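Local coordinates for aldehyde dehydrogenase family protein (Pseudomonas syringae pv. tomato, PDB 6X9L), which probably oxidises long-chain aliphatic aldehydes such as octanal to the corresponding carboxylic acids, with NAD+ as the electron acceptor, at residues 101-106 with 185-190. The protein carries 1 engineered substitution. Numbering follows the deposited sequence.
With NAD (nicotinamide-adenine-dinucleotide), chain D.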
loop_
_atom_site.group_PDB
_atom_site.type_symbol
_atom_site.label_atom_id
_atom_site.label_comp_id
_atom_site.label_asym_id
_atom_site.label_seq_id
_atom_site.Cartn_x
_atom_site.Cartn_y
_atom_site.Cartn_z
ATOM N N SER A 101 -15.380 -29.363 2.291
ATOM C CA SER A 101 -16.766 -29.726 2.021
ATOM C C SER A 101 -17.602 -29.709 3.297
ATOM O O SER A 101 -18.709 -29.153 3.326
ATOM C CB SER A 101 -16.812 -31.112 1.374
ATOM O OG SER A 101 -18.109 -31.445 0.921
ATOM N N LEU A 102 -17.084 -30.324 4.363
ATOM C CA LEU A 102 -17.849 -30.416 5.603
ATOM C C LEU A 102 -18.171 -29.036 6.169
ATOM O O LEU A 102 -19.308 -28.775 6.593
ATOM C CB LEU A 102 -17.082 -31.238 6.637
ATOM C CG LEU A 102 -17.846 -31.405 7.951
ATOM C CD1 LEU A 102 -19.040 -32.285 7.706
ATOM C CD2 LEU A 102 -16.958 -31.971 9.066
ATOM N N GLU A 103 -17.188 -28.126 6.159
ATOM C CA GLU A 103 -17.352 -26.869 6.880
ATOM C C GLU A 103 -18.122 -25.835 6.068
ATOM O O GLU A 103 -18.927 -25.096 6.639
ATOM C CB GLU A 103 -15.995 -26.318 7.308
ATOM C CG GLU A 103 -15.024 -26.156 6.171
ATOM C CD GLU A 103 -13.670 -25.628 6.619
ATOM O OE1 GLU A 103 -13.462 -25.474 7.843
ATOM O OE2 GLU A 103 -12.817 -25.351 5.746
ATOM N N MET A 104 -17.911 -25.755 4.744
ATOM C CA MET A 104 -18.596 -24.722 3.969
ATOM C C MET A 104 -19.366 -25.275 2.774
ATOM O O MET A 104 -19.746 -24.510 1.881
ATOM C CB MET A 104 -17.622 -23.643 3.495
ATOM C CG MET A 104 -16.348 -24.161 2.869
ATOM S SD MET A 104 -16.537 -24.782 1.201
ATOM C CE MET A 104 -17.207 -23.369 0.332
ATOM N N GLY A 105 -19.614 -26.579 2.738
ATOM C CA GLY A 105 -20.582 -27.113 1.805
ATOM C C GLY A 105 -20.138 -27.279 0.364
ATOM O O GLY A 105 -20.980 -27.610 -0.483
ATOM N N ALA A 106 -18.853 -27.085 0.051
ATOM C CA ALA A 106 -18.380 -27.274 -1.320
ATOM C C ALA A 106 -18.636 -28.700 -1.794
ATOM O O ALA A 106 -18.230 -29.665 -1.140
ATOM C CB ALA A 106 -16.887 -26.968 -1.417
ATOM N N GLU A 185 -13.988 -17.968 11.106
ATOM C CA GLU A 185 -14.633 -18.811 12.100
ATOM C C GLU A 185 -15.733 -19.665 11.490
ATOM O O GLU A 185 -16.230 -20.577 12.159
ATOM C CB GLU A 185 -15.186 -17.967 13.244
ATOM C CG GLU A 185 -16.227 -16.914 12.842
ATOM C CD GLU A 185 -15.626 -15.676 12.164
ATOM O OE1 GLU A 185 -14.563 -15.799 11.508
ATOM O OE2 GLU A 185 -16.225 -14.579 12.278
ATOM N N LEU A 186 -16.110 -19.418 10.238
ATOM C CA LEU A 186 -17.055 -20.278 9.535
ATOM C C LEU A 186 -16.376 -21.320 8.645
ATOM O O LEU A 186 -17.063 -22.048 7.929
ATOM C CB LEU A 186 -18.023 -19.417 8.711
ATOM C CG LEU A 186 -18.708 -18.350 9.582
ATOM C CD1 LEU A 186 -19.150 -17.113 8.805
ATOM C CD2 LEU A 186 -19.886 -18.974 10.288
ATOM N N SER A 187 -15.056 -21.428 8.680
ATOM C CA SER A 187 -14.366 -22.500 7.964
ATOM C C SER A 187 -13.066 -22.829 8.690
ATOM O O SER A 187 -11.981 -22.813 8.101
ATOM C CB SER A 187 -14.105 -22.114 6.504
ATOM O OG SER A 187 -13.284 -20.961 6.415
ATOM N N PRO A 188 -13.142 -23.138 9.960
ATOM C CA PRO A 188 -11.920 -23.334 10.746
ATOM C C PRO A 188 -11.323 -24.726 10.648
ATOM O O PRO A 188 -10.159 -24.913 11.006
ATOM C CB PRO A 188 -12.398 -23.066 12.166
ATOM C CG PRO A 188 -13.800 -23.616 12.137
ATOM C CD PRO A 188 -14.356 -23.292 10.775
ATOM N N LEU A 189 -12.093 -25.710 10.182
ATOM C CA LEU A 189 -11.649 -27.098 10.280
ATOM C C LEU A 189 -10.476 -27.388 9.347
ATOM O O LEU A 189 -9.534 -28.100 9.727
ATOM C CB LEU A 189 -12.815 -28.037 9.991
ATOM C CG LEU A 189 -14.019 -27.715 10.872
ATOM C CD1 LEU A 189 -15.167 -28.699 10.627
ATOM C CD2 LEU A 189 -13.599 -27.645 12.334
ATOM N N SER A 190 -10.523 -26.861 8.118
ATOM C CA SER A 190 -9.451 -27.117 7.167
ATOM C C SER A 190 -8.189 -26.371 7.563
ATOM O O SER A 190 -7.077 -26.894 7.412
ATOM C CB SER A 190 -9.904 -26.750 5.745
ATOM O OG SER A 190 -10.285 -25.383 5.601
HETATM P PA NAD D . -15.876 -10.902 6.024
HETATM O O1A NAD D . -15.416 -9.576 5.532
HETATM O O2A NAD D . -17.158 -10.847 6.760
HETATM O O5B NAD D . -14.740 -11.618 6.927
HETATM C C5B NAD D . -13.442 -11.862 6.416
HETATM C C4B NAD D . -12.463 -12.129 7.568
HETATM O O4B NAD D . -12.392 -10.979 8.385
HETATM C C3B NAD D . -12.910 -13.252 8.494
HETATM O O3B NAD D . -11.751 -13.950 8.930
HETATM C C2B NAD D . -13.549 -12.533 9.670
HETATM O O2B NAD D . -13.448 -13.251 10.882
HETATM C C1B NAD D . -12.675 -11.314 9.739
HETATM N N9A NAD D . -13.330 -10.138 10.298
HETATM C C8A NAD D . -14.668 -9.805 10.292
HETATM N N7A NAD D . -14.777 -8.585 10.871
HETATM C C5A NAD D . -13.546 -8.156 11.236
HETATM C C6A NAD D . -13.091 -7.001 11.852
HETATM N N6A NAD D . -13.927 -5.984 12.060
HETATM N N1A NAD D . -11.739 -6.851 12.074
HETATM C C2A NAD D . -10.847 -7.828 11.697
HETATM N N3A NAD D . -11.300 -8.977 11.082
HETATM C C4A NAD D . -12.628 -9.124 10.868
HETATM O O3 NAD D . -15.864 -11.915 4.771
HETATM P PN NAD D . -17.101 -12.657 4.060
HETATM O O1N NAD D . -18.014 -11.645 3.475
HETATM O O2N NAD D . -17.643 -13.690 4.960
HETATM O O5D NAD D . -16.158 -13.315 2.900
HETATM C C5D NAD D . -16.547 -13.210 1.552
HETATM C C4D NAD D . -16.014 -11.891 0.988
HETATM O O4D NAD D . -14.623 -12.004 0.739
HETATM C C3D NAD D . -16.670 -11.570 -0.340
HETATM O O3D NAD D . -16.815 -10.176 -0.451
HETATM C C2D NAD D . -15.618 -12.002 -1.328
HETATM O O2D NAD D . -15.735 -11.339 -2.569
HETATM C C1D NAD D . -14.338 -11.620 -0.590
HETATM N N1N NAD D . -13.223 -12.336 -1.221
HETATM C C2N NAD D . -12.272 -11.629 -1.904
HETATM C C3N NAD D . -11.240 -12.295 -2.550
HETATM C C7N NAD D . -10.186 -11.568 -3.326
HETATM O O7N NAD D . -9.036 -12.300 -3.667
HETATM N N7N NAD D . -10.335 -10.292 -3.693
HETATM C C4N NAD D . -11.179 -13.683 -2.507
HETATM C C5N NAD D . -12.156 -14.389 -1.819
HETATM C C6N NAD D . -13.186 -13.704 -1.185
#
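In the Rossmann-like NAD-binding domain of this aldehyde dehydrogenase, the C-terminal part of helix 93-104 meets the start of helix 188-201, and the carboxylate of Glu-103 closes over that amino end. At chi1 55° Glu-103 CG falls between its own N and C, a tight rotamer, and the extended chain beyond it brings the carboxylate to the first turn. There Glu-103 OE1, as modelled, accepts the N-H of Ser-190 N at 3.3 Å, a fairly straight bond (158°). The bond from Leu-189 N to Glu-103 OE1, 2.7 Å, is weak. Both amides lie in the first turn, so the helix dipole would probably favour the ionised carboxylate. Leu-189 lays CB beside OE1, and the Leu-189 and Leu-102 side chains cross obliquely, CD1 of Leu-189 lying 4.0 Å from CD2 of Leu-102, an apolar flank continued by Val-36. Ser-187 packs CB against Glu-103 CD at 3.5 Å, while Pro-161 touches Glu-103, Ser-187 and Ser-190. The buried Glu-103 carboxylate thus holds the start of the helix just after Glu-185, whose OE1 accepts the ribose hydroxyl O2B of NAD at 2.9 Å. The second carboxylate oxygen, Glu-103 OE2, takes the hydroxyl of Ser-190 OG through its syn lone pair at 2.5 Å.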